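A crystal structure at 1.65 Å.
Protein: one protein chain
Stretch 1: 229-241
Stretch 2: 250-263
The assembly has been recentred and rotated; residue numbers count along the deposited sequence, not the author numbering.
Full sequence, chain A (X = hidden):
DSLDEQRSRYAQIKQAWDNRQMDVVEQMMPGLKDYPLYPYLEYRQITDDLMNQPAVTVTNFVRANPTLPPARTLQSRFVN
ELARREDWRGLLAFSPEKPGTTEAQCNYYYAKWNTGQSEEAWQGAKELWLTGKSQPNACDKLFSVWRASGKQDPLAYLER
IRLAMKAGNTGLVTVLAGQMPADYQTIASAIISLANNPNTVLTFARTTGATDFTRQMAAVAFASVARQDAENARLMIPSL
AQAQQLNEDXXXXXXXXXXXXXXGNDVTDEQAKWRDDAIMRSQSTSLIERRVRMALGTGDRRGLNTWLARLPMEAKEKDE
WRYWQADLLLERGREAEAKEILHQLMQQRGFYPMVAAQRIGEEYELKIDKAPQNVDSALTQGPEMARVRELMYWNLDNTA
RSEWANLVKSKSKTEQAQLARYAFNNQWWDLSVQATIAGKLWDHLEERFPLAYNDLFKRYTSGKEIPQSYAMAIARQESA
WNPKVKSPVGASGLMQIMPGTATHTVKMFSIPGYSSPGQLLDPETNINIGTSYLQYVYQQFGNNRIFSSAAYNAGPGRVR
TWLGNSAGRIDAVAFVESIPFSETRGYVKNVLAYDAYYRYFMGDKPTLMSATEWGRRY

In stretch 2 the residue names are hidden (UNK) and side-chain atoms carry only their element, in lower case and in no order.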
ATOM      1  N   ASP A 229      14.559 -21.692  10.098  1.00 24.07           N
ATOM      2  CA  ASP A 229      14.766 -23.126   9.913  1.00 24.11           C
ATOM      3  C   ASP A 229      13.456 -23.868  10.174  1.00 21.88           C
ATOM      4  O   ASP A 229      13.116 -24.181  11.322  1.00 21.40           O
ATOM      5  CB  ASP A 229      15.852 -23.579  10.904  1.00 25.81           C
ATOM      6  CG  ASP A 229      16.336 -25.006  10.667  1.00 28.48           C
ATOM      7  OD1 ASP A 229      15.546 -25.882  10.268  1.00 27.54           O
ATOM      8  OD2 ASP A 229      17.534 -25.253  10.922  1.00 31.17           O
ATOM      9  N   ALA A 230      12.742 -24.180   9.097  1.00 21.28           N
ATOM     10  CA  ALA A 230      11.459 -24.863   9.190  1.00 21.66           C
ATOM     11  C   ALA A 230      11.517 -26.226   9.875  1.00 22.70           C
ATOM     12  O   ALA A 230      10.582 -26.596  10.586  1.00 21.34           O
ATOM     13  CB  ALA A 230      10.823 -24.988   7.803  1.00 22.35           C
ATOM     14  N   GLU A 231      12.614 -26.959   9.678  1.00 22.92           N
ATOM     15  CA  GLU A 231      12.763 -28.283  10.284  1.00 24.57           C
ATOM     16  C   GLU A 231      12.980 -28.198  11.795  1.00 24.77           C
ATOM     17  O   GLU A 231      12.397 -28.975  12.557  1.00 24.74           O
ATOM     18  CB  GLU A 231      13.899 -29.068   9.615  1.00 25.21           C
ATOM     19  CG  GLU A 231      14.066 -30.517  10.120  1.00 27.14           C
ATOM     20  CD  GLU A 231      12.873 -31.424   9.830  1.00 27.35           C
ATOM     21  OE1 GLU A 231      11.882 -30.977   9.216  1.00 26.29           O
ATOM     22  OE2 GLU A 231      12.922 -32.610  10.217  1.00 29.06           O
ATOM     23  N   ASN A 232      13.808 -27.247  12.221  1.00 25.29           N
ATOM     24  CA  ASN A 232      14.074 -27.042  13.643  1.00 25.90           C
ATOM     25  C   ASN A 232      12.739 -26.754  14.337  1.00 24.77           C
ATOM     26  O   ASN A 232      12.435 -27.313  15.392  1.00 23.15           O
ATOM     27  CB  ASN A 232      15.044 -25.871  13.832  1.00 29.28           C
ATOM     28  CG  ASN A 232      15.413 -25.644  15.284  1.00 33.71           C
ATOM     29  OD1 ASN A 232      15.472 -24.508  15.745  1.00 37.95           O
ATOM     30  ND2 ASN A 232      15.664 -26.724  16.013  1.00 36.07           N
ATOM     31  N   ALA A 233      11.909 -25.928  13.707  1.00 22.18           N
ATOM     32  CA  ALA A 233      10.605 -25.589  14.270  1.00 20.27           C
ATOM     33  C   ALA A 233       9.648 -26.788  14.269  1.00 19.62           C
ATOM     34  O   ALA A 233       8.932 -27.028  15.242  1.00 18.92           O
ATOM     35  CB  ALA A 233       9.991 -24.421  13.493  1.00 20.56           C
ATOM     36  N   ARG A 234       9.637 -27.546  13.176  1.00 19.42           N
ATOM     37  CA  ARG A 234       8.746 -28.707  13.080  1.00 19.86           C
ATOM     38  C   ARG A 234       9.029 -29.707  14.198  1.00 19.78           C
ATOM     39  O   ARG A 234       8.112 -30.188  14.857  1.00 20.36           O
ATOM     40  CB  ARG A 234       8.916 -29.391  11.714  1.00 20.26           C
ATOM     41  CG  ARG A 234       7.910 -30.499  11.432  1.00 22.61           C
ATOM     42  CD  ARG A 234       8.167 -31.156  10.079  1.00 23.52           C
ATOM     43  NE  ARG A 234       9.345 -32.015  10.125  1.00 24.71           N
ATOM     44  CZ  ARG A 234       9.311 -33.303  10.448  1.00 27.63           C
ATOM     45  NH1 ARG A 234       8.155 -33.888  10.731  1.00 27.20           N
ATOM     46  NH2 ARG A 234      10.431 -34.011  10.476  1.00 28.92           N
ATOM     47  N   LEU A 235      10.314 -29.958  14.442  1.00 21.92           N
ATOM     48  CA  LEU A 235      10.752 -30.910  15.464  1.00 22.60           C
ATOM     49  C   LEU A 235      10.533 -30.442  16.899  1.00 24.30           C
ATOM     50  O   LEU A 235      10.464 -31.257  17.823  1.00 24.00           O
ATOM     51  CB  LEU A 235      12.225 -31.248  15.254  1.00 23.70           C
ATOM     52  CG  LEU A 235      12.542 -32.028  13.980  1.00 24.49           C
ATOM     53  CD1 LEU A 235      14.042 -32.185  13.849  1.00 24.97           C
ATOM     54  CD2 LEU A 235      11.844 -33.382  14.000  1.00 23.89           C
ATOM     55  N   MET A 236      10.402 -29.129  17.078  1.00 23.00           N
ATOM     56  CA  MET A 236      10.200 -28.538  18.397  1.00 21.79           C
ATOM     57  C   MET A 236       8.760 -28.557  18.919  1.00 21.76           C
ATOM     58  O   MET A 236       8.537 -28.409  20.126  1.00 21.57           O
ATOM     59  CB  MET A 236      10.683 -27.085  18.373  1.00 22.33           C
ATOM     60  CG  MET A 236      10.655 -26.394  19.720  1.00 22.94           C
ATOM     61  SD  MET A 236      10.921 -24.617  19.569  1.00 23.66           S
ATOM     62  CE  MET A 236      12.507 -24.567  18.764  1.00 22.93           C
ATOM     63  N   ILE A 237       7.785 -28.745  18.033  1.00 19.33           N
ATOM     64  CA  ILE A 237       6.395 -28.705  18.450  1.00 19.84           C
ATOM     65  C   ILE A 237       6.027 -29.562  19.668  1.00 21.58           C
ATOM     66  O   ILE A 237       5.383 -29.067  20.596  1.00 22.10           O
ATOM     67  CB  ILE A 237       5.419 -28.933  17.268  1.00 19.46           C
ATOM     68  CG1 ILE A 237       5.543 -27.781  16.266  1.00 19.51           C
ATOM     69  CG2 ILE A 237       3.981 -29.031  17.771  1.00 19.03           C
ATOM     70  CD1 ILE A 237       4.621 -27.900  15.051  1.00 19.86           C
ATOM     71  N   PRO A 238       6.432 -30.847  19.693  1.00 22.44           N
ATOM     72  CA  PRO A 238       6.063 -31.642  20.873  1.00 23.75           C
ATOM     73  C   PRO A 238       6.595 -31.065  22.186  1.00 22.95           C
ATOM     74  O   PRO A 238       5.847 -30.958  23.162  1.00 23.87           O
ATOM     75  CB  PRO A 238       6.659 -33.021  20.566  1.00 24.26           C
ATOM     76  CG  PRO A 238       6.567 -33.102  19.074  1.00 24.66           C
ATOM     77  CD  PRO A 238       6.989 -31.702  18.628  1.00 24.35           C
ATOM     78  N   SER A 239       7.866 -30.667  22.198  1.00 23.37           N
ATOM     79  CA  SER A 239       8.484 -30.101  23.395  1.00 24.35           C
ATOM     80  C   SER A 239       7.823 -28.794  23.822  1.00 25.26           C
ATOM     81  O   SER A 239       7.628 -28.555  25.017  1.00 24.16           O
ATOM     82  CB  SER A 239       9.973 -29.861  23.173  1.00 25.37           C
ATOM     83  OG  SER A 239      10.680 -31.085  23.096  1.00 30.53           O
ATOM     84  N   LEU A 240       7.489 -27.946  22.849  1.00 24.10           N
ATOM     85  CA  LEU A 240       6.845 -26.667  23.149  1.00 24.50           C
ATOM     86  C   LEU A 240       5.425 -26.877  23.676  1.00 24.82           C
ATOM     87  O   LEU A 240       5.018 -26.250  24.654  1.00 24.42           O
ATOM     88  CB  LEU A 240       6.835 -25.768  21.904  1.00 23.68           C
ATOM     89  CG  LEU A 240       6.347 -24.327  22.083  1.00 25.47           C
ATOM     90  CD1 LEU A 240       7.089 -23.634  23.228  1.00 23.44           C
ATOM     91  CD2 LEU A 240       6.558 -23.576  20.773  1.00 25.37           C
ATOM     92  N   ALA A 241       4.685 -27.786  23.045  1.00 24.44           N
ATOM     93  CA  ALA A 241       3.318 -28.081  23.459  1.00 26.13           C
ATOM     94  C   ALA A 241       3.299 -28.621  24.888  1.00 26.74           C
ATOM     95  O   ALA A 241       2.436 -28.258  25.683  1.00 26.90           O
ATOM     96  CB  ALA A 241       2.664 -29.078  22.499  1.00 24.77           C
ATOM     97  N   UNK A 250      -4.044 -24.176  19.984  1.00 24.99           N
ATOM     98  CA  UNK A 250      -2.701 -23.628  20.096  1.00 24.58           C
ATOM     99  C   UNK A 250      -1.680 -24.504  19.365  1.00 23.72           C
ATOM    100  O   UNK A 250      -0.811 -23.991  18.667  1.00 21.73           O
ATOM    101  c   UNK A 250      -3.119 -22.351  23.755  1.00 25.23           C
ATOM    102  c   UNK A 250      -3.228 -22.373  22.241  1.00 24.21           C
ATOM    103  c   UNK A 250      -2.347 -23.433  21.575  1.00 24.80           C
ATOM    104  o   UNK A 250      -2.871 -23.375  24.388  1.00 26.16           O
ATOM    105  n   UNK A 250      -3.321 -21.178  24.343  1.00 26.24           N
ATOM    106  N   UNK A 251      -1.812 -25.823  19.489  1.00 21.62           N
ATOM    107  CA  UNK A 251      -0.905 -26.741  18.807  1.00 21.86           C
ATOM    108  C   UNK A 251      -1.106 -26.628  17.291  1.00 21.21           C
ATOM    109  O   UNK A 251      -0.129 -26.607  16.527  1.00 20.88           O
ATOM    110  c   UNK A 251      -1.117 -28.206  19.268  1.00 22.63           C
ATOM    111  c   UNK A 251      -0.217 -29.151  18.473  1.00 21.34           C
ATOM    112  c   UNK A 251      -0.800 -28.337  20.764  1.00 22.93           C
ATOM    113  c   UNK A 251      -1.133 -29.717  21.368  1.00 23.47           C
ATOM    114  N   UNK A 252      -2.357 -26.501  16.857  1.00 21.17           N
ATOM    115  CA  UNK A 252      -2.633 -26.374  15.424  1.00 21.94           C
ATOM    116  C   UNK A 252      -2.048 -25.080  14.871  1.00 21.65           C
ATOM    117  O   UNK A 252      -1.602 -25.052  13.727  1.00 21.34           O
ATOM    118  o   UNK A 252      -3.609 -28.774  13.371  1.00 23.99           O
ATOM    119  c   UNK A 252      -4.454 -26.520  13.589  1.00 23.72           C
ATOM    120  c   UNK A 252      -3.741 -27.663  12.851  1.00 24.93           C
ATOM    121  c   UNK A 252      -4.132 -26.459  15.111  1.00 21.90           C
ATOM    122  n   UNK A 252      -3.287 -27.389  11.626  1.00 22.04           N
ATOM    123  N   UNK A 253      -2.041 -24.013  15.674  1.00 20.31           N
ATOM    124  CA  UNK A 253      -1.461 -22.755  15.213  1.00 19.31           C
ATOM    125  C   UNK A 253       0.018 -22.987  14.947  1.00 18.11           C
ATOM    126  O   UNK A 253       0.569 -22.487  13.957  1.00 16.94           O
ATOM    127  o   UNK A 253      -1.001 -19.365  17.907  1.00 22.74           O
ATOM    128  c   UNK A 253      -0.889 -19.153  16.686  1.00 25.17           C
ATOM    129  c   UNK A 253      -0.943 -20.324  15.706  1.00 22.03           C
ATOM    130  o   UNK A 253      -0.696 -18.007  16.212  1.00 24.33           O
ATOM    131  c   UNK A 253      -1.614 -21.612  16.232  1.00 19.06           C
ATOM    132  N   UNK A 254       0.670 -23.755  15.820  1.00 16.88           N
ATOM    133  CA  UNK A 254       2.087 -24.040  15.631  1.00 16.47           C
ATOM    134  C   UNK A 254       2.287 -24.856  14.344  1.00 16.56           C
ATOM    135  O   UNK A 254       3.239 -24.625  13.604  1.00 16.13           O
ATOM    136  c   UNK A 254       3.223 -22.694  18.101  1.00 17.25           C
ATOM    137  c   UNK A 254       2.668 -24.805  16.822  1.00 16.60           C
ATOM    138  c   UNK A 254       2.629 -24.113  18.186  1.00 17.06           C
ATOM    139  c   UNK A 254       3.426 -24.957  19.169  1.00 17.61           C
ATOM    140  N   UNK A 255       1.391 -25.812  14.099  1.00 17.95           N
ATOM    141  CA  UNK A 255       1.480 -26.633  12.886  1.00 17.85           C
ATOM    142  C   UNK A 255       1.331 -25.753  11.651  1.00 18.08           C
ATOM    143  O   UNK A 255       2.081 -25.909  10.694  1.00 16.04           O
ATOM    144  c   UNK A 255       0.632 -28.857  13.819  1.00 21.22           C
ATOM    145  c   UNK A 255      -1.244 -31.153  15.436  1.00 26.78           C
ATOM    146  c   UNK A 255      -0.276 -30.030  13.472  1.00 25.14           C
ATOM    147  n   UNK A 255      -2.320 -30.380  15.376  1.00 28.20           N
ATOM    148  n   UNK A 255      -1.145 -32.068  16.386  1.00 27.77           N
ATOM    149  c   UNK A 255       0.395 -27.709  12.862  1.00 19.86           C
ATOM    150  n   UNK A 255      -0.270 -31.021  14.542  1.00 26.13           N
ATOM    151  N   UNK A 256       0.379 -24.814  11.696  1.00 18.26           N
ATOM    152  CA  UNK A 256       0.130 -23.892  10.577  1.00 18.28           C
ATOM    153  C   UNK A 256       1.377 -23.072  10.264  1.00 18.01           C
ATOM    154  O   UNK A 256       1.734 -22.874   9.100  1.00 15.82           O
ATOM    155  c   UNK A 256      -1.024 -22.923  10.897  1.00 19.75           C
ATOM    156  c   UNK A 256      -2.395 -23.583  10.897  1.00 20.13           C
ATOM    157  o   UNK A 256      -3.367 -22.883  11.233  1.00 23.42           O
ATOM    158  o   UNK A 256      -2.526 -24.779  10.571  1.00 20.54           O
ATOM    159  N   UNK A 257       2.013 -22.564  11.320  1.00 16.64           N
ATOM    160  CA  UNK A 257       3.220 -21.755  11.193  1.00 15.64           C
ATOM    161  C   UNK A 257       4.317 -22.507  10.431  1.00 16.72           C
ATOM    162  O   UNK A 257       4.927 -21.963   9.504  1.00 17.09           O
ATOM    163  c   UNK A 257       2.949 -19.985  14.620  1.00 13.19           C
ATOM    164  c   UNK A 257       5.168 -20.848  12.542  1.00 16.13           C
ATOM    165  c   UNK A 257       2.788 -20.228  13.136  1.00 16.06           C
ATOM    166  c   UNK A 257       3.715 -21.319  12.588  1.00 15.09           C
ATOM    167  N   UNK A 258       4.527 -23.771  10.789  1.00 16.92           N
ATOM    168  CA  UNK A 258       5.549 -24.582  10.133  1.00 17.70           C
ATOM    169  C   UNK A 258       5.164 -24.928   8.696  1.00 17.94           C
ATOM    170  O   UNK A 258       5.995 -24.829   7.788  1.00 15.90           O
ATOM    171  c   UNK A 258       6.502 -25.479  12.261  1.00 18.88           C
ATOM    172  c   UNK A 258       6.760 -26.802  10.164  1.00 16.59           C
ATOM    173  c   UNK A 258       5.841 -25.857  10.947  1.00 18.27           C
ATOM    174  N   UNK A 259       3.896 -25.283   8.488  1.00 17.73           N
ATOM    175  CA  UNK A 259       3.396 -25.648   7.159  1.00 19.32           C
ATOM    176  C   UNK A 259       3.639 -24.543   6.137  1.00 19.32           C
ATOM    177  O   UNK A 259       3.945 -24.825   4.977  1.00 19.38           O
ATOM    178  c   UNK A 259       1.918 -26.011   7.225  1.00 18.33           C
ATOM    179  N   UNK A 260       3.488 -23.287   6.561  1.00 18.21           N
ATOM    180  CA  UNK A 260       3.732 -22.139   5.693  1.00 19.99           C
ATOM    181  C   UNK A 260       5.162 -22.117   5.182  1.00 21.20           C
ATOM    182  O   UNK A 260       5.439 -21.572   4.110  1.00 21.54           O
ATOM    183  c   UNK A 260       1.195 -20.260   7.334  1.00 19.75           C
ATOM    184  c   UNK A 260      -0.621 -18.659   4.664  1.00 19.88           C
ATOM    185  n   UNK A 260       0.043 -19.670   6.858  1.00 20.33           N
ATOM    186  c   UNK A 260       3.517 -20.829   6.463  1.00 20.34           C
ATOM    187  c   UNK A 260      -0.146 -18.394   3.405  1.00 19.68           C
ATOM    188  c   UNK A 260       0.242 -19.294   5.558  1.00 19.25           C
ATOM    189  c   UNK A 260       1.159 -18.743   3.022  1.00 22.25           C
ATOM    190  c   UNK A 260       2.147 -20.279   6.360  1.00 20.24           C
ATOM    191  c   UNK A 260       2.022 -19.379   3.919  1.00 20.27           C
ATOM    192  c   UNK A 260       1.560 -19.660   5.208  1.00 19.10           C
ATOM    193  N   UNK A 261       6.077 -22.640   5.997  1.00 20.60           N
ATOM    194  CA  UNK A 261       7.494 -22.649   5.661  1.00 20.35           C
ATOM    195  C   UNK A 261       7.955 -23.913   4.933  1.00 20.11           C
ATOM    196  O   UNK A 261       9.142 -24.075   4.671  1.00 19.76           O
ATOM    197  n   UNK A 261       8.022 -17.364   6.156  1.00 41.33           N
ATOM    198  n   UNK A 261      10.011 -17.945   5.165  1.00 41.65           N
ATOM    199  c   UNK A 261       7.652 -19.989   7.084  1.00 31.36           C
ATOM    200  c   UNK A 261       8.939 -18.282   5.869  1.00 39.91           C
ATOM    201  c   UNK A 261       8.352 -22.433   6.918  1.00 21.78           C
ATOM    202  n   UNK A 261       8.797 -19.530   6.310  1.00 35.05           N
ATOM    203  c   UNK A 261       7.914 -21.288   7.833  1.00 24.60           C
ATOM    204  N   UNK A 262       7.023 -24.810   4.630  1.00 19.40           N
ATOM    205  CA  UNK A 262       7.356 -26.051   3.924  1.00 19.92           C
ATOM    206  C   UNK A 262       6.711 -26.054   2.538  1.00 20.03           C
ATOM    207  O   UNK A 262       6.348 -27.104   2.015  1.00 20.38           O
ATOM    208  c   UNK A 262       7.043 -28.634   6.838  1.00 19.38           C
ATOM    209  c   UNK A 262       7.663 -27.494   6.048  1.00 19.31           C
ATOM    210  c   UNK A 262       6.902 -27.266   4.735  1.00 18.57           C
ATOM    211  c   UNK A 262       9.134 -27.766   5.755  1.00 18.50           C
ATOM    212  N   UNK A 263       6.567 -24.859   1.968  1.00 22.79           N
ATOM    213  CA  UNK A 263       5.963 -24.663   0.651  1.00 26.51           C
ATOM    214  C   UNK A 263       6.987 -24.579  -0.472  1.00 28.75           C
ATOM    215  O   UNK A 263       6.618 -24.352  -1.626  1.00 29.53           O
ATOM    216  c   UNK A 263       3.879 -23.434   1.473  1.00 28.06           C
ATOM    217  c   UNK A 263       5.136 -23.375   0.633  1.00 26.78           C
ATOM    218  c   UNK A 263       1.492 -24.626   2.149  1.00 25.17           C
ATOM    219  s   UNK A 263       2.784 -24.756   0.933  1.00 27.15           S
TER

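Position 250 carries three carbons, the third bearing one oxygen and one nitrogen, and touches nothing on stretch 1: an amide, Gln-250. At 251 four carbons fork at the first, one arm two carbons long, and touch Ala-241 and Ile-237. That is Ile-251; its CB points sideways, but its end comes nearer, CG1 lying 3.9 Å from Ala-241 CB.

Position 252 repeats the three-carbon amide, its CA-to-CB bond pointing away from stretch 1: Gln-252. Position 253 has three carbons, the third with two oxygens, and is out of reach, hence Glu-253.

At 254 four carbons fork at the second, the CA-to-CB bond points toward stretch 1, and the atoms touch Leu-240 and Ile-237: Leu-254. Its CD1 meets Leu-240 CD2 at 3.8 Å, and its CB lies 4.1 Å from Ile-237 CD1. Position 255 runs three carbons, a nitrogen, then a carbon with two more nitrogens, and touches Ile-237: Arg-255. Its CG passes 4.3 Å from Ile-237 CD1, while its NH1 donates to Gln-252 OE1 at 2.9 Å, so the stem serves the contact and the charged end bonds within its own helix.

Position 256 has two carbons, the second with two oxygens, its CA-to-CB bond pointing away: Asp-256, whose OD1 accepts from Gln-252 NE2 at 2.9 Å. Position 257, four carbons forked at the first with one long arm and its CA-to-CB bond sideways, makes no contact: Ile-257.

At 258 one carbon carries two others, wedged against Ala-233 and Arg-234: Val-258, with CG2 3.8 Å from Ala-233 CB and CG1 3.7 Å from Arg-234 CB. Position 259 has a single carbon, its CA-to-CB bond pointing away: Ala-259. Position 260 has fused five- and six-membered rings with one nitrogen, out of reach: Trp-260.

Position 261 again ends in a carbon with two nitrogens beyond a chain nitrogen and touches Ala-230: Arg-261, its CB 3.7 Å from Ala-230 CB before the end leads away. At 262 four carbons fork at the second and touch Ala-230 and Arg-234: Leu-262, CD2 3.8 Å from Ala-230 CB. Position 263, two carbons, a sulfur and a carbon, is Met-263, out of reach.

The helices run nearly antiparallel, at 162°, their axes approaching to 9.4 Å, with no hydrogen bond between the stretches. Reciprocal knobs hold the contact: Ile-237 sits among Ile-251, Leu-254, Arg-255 and Val-258; Val-258, itself a knob, sits among Ala-230, Ala-233, Arg-234 and Ile-237.

Stretch 2, residues 250-263: QIQELRDIVAWRLM
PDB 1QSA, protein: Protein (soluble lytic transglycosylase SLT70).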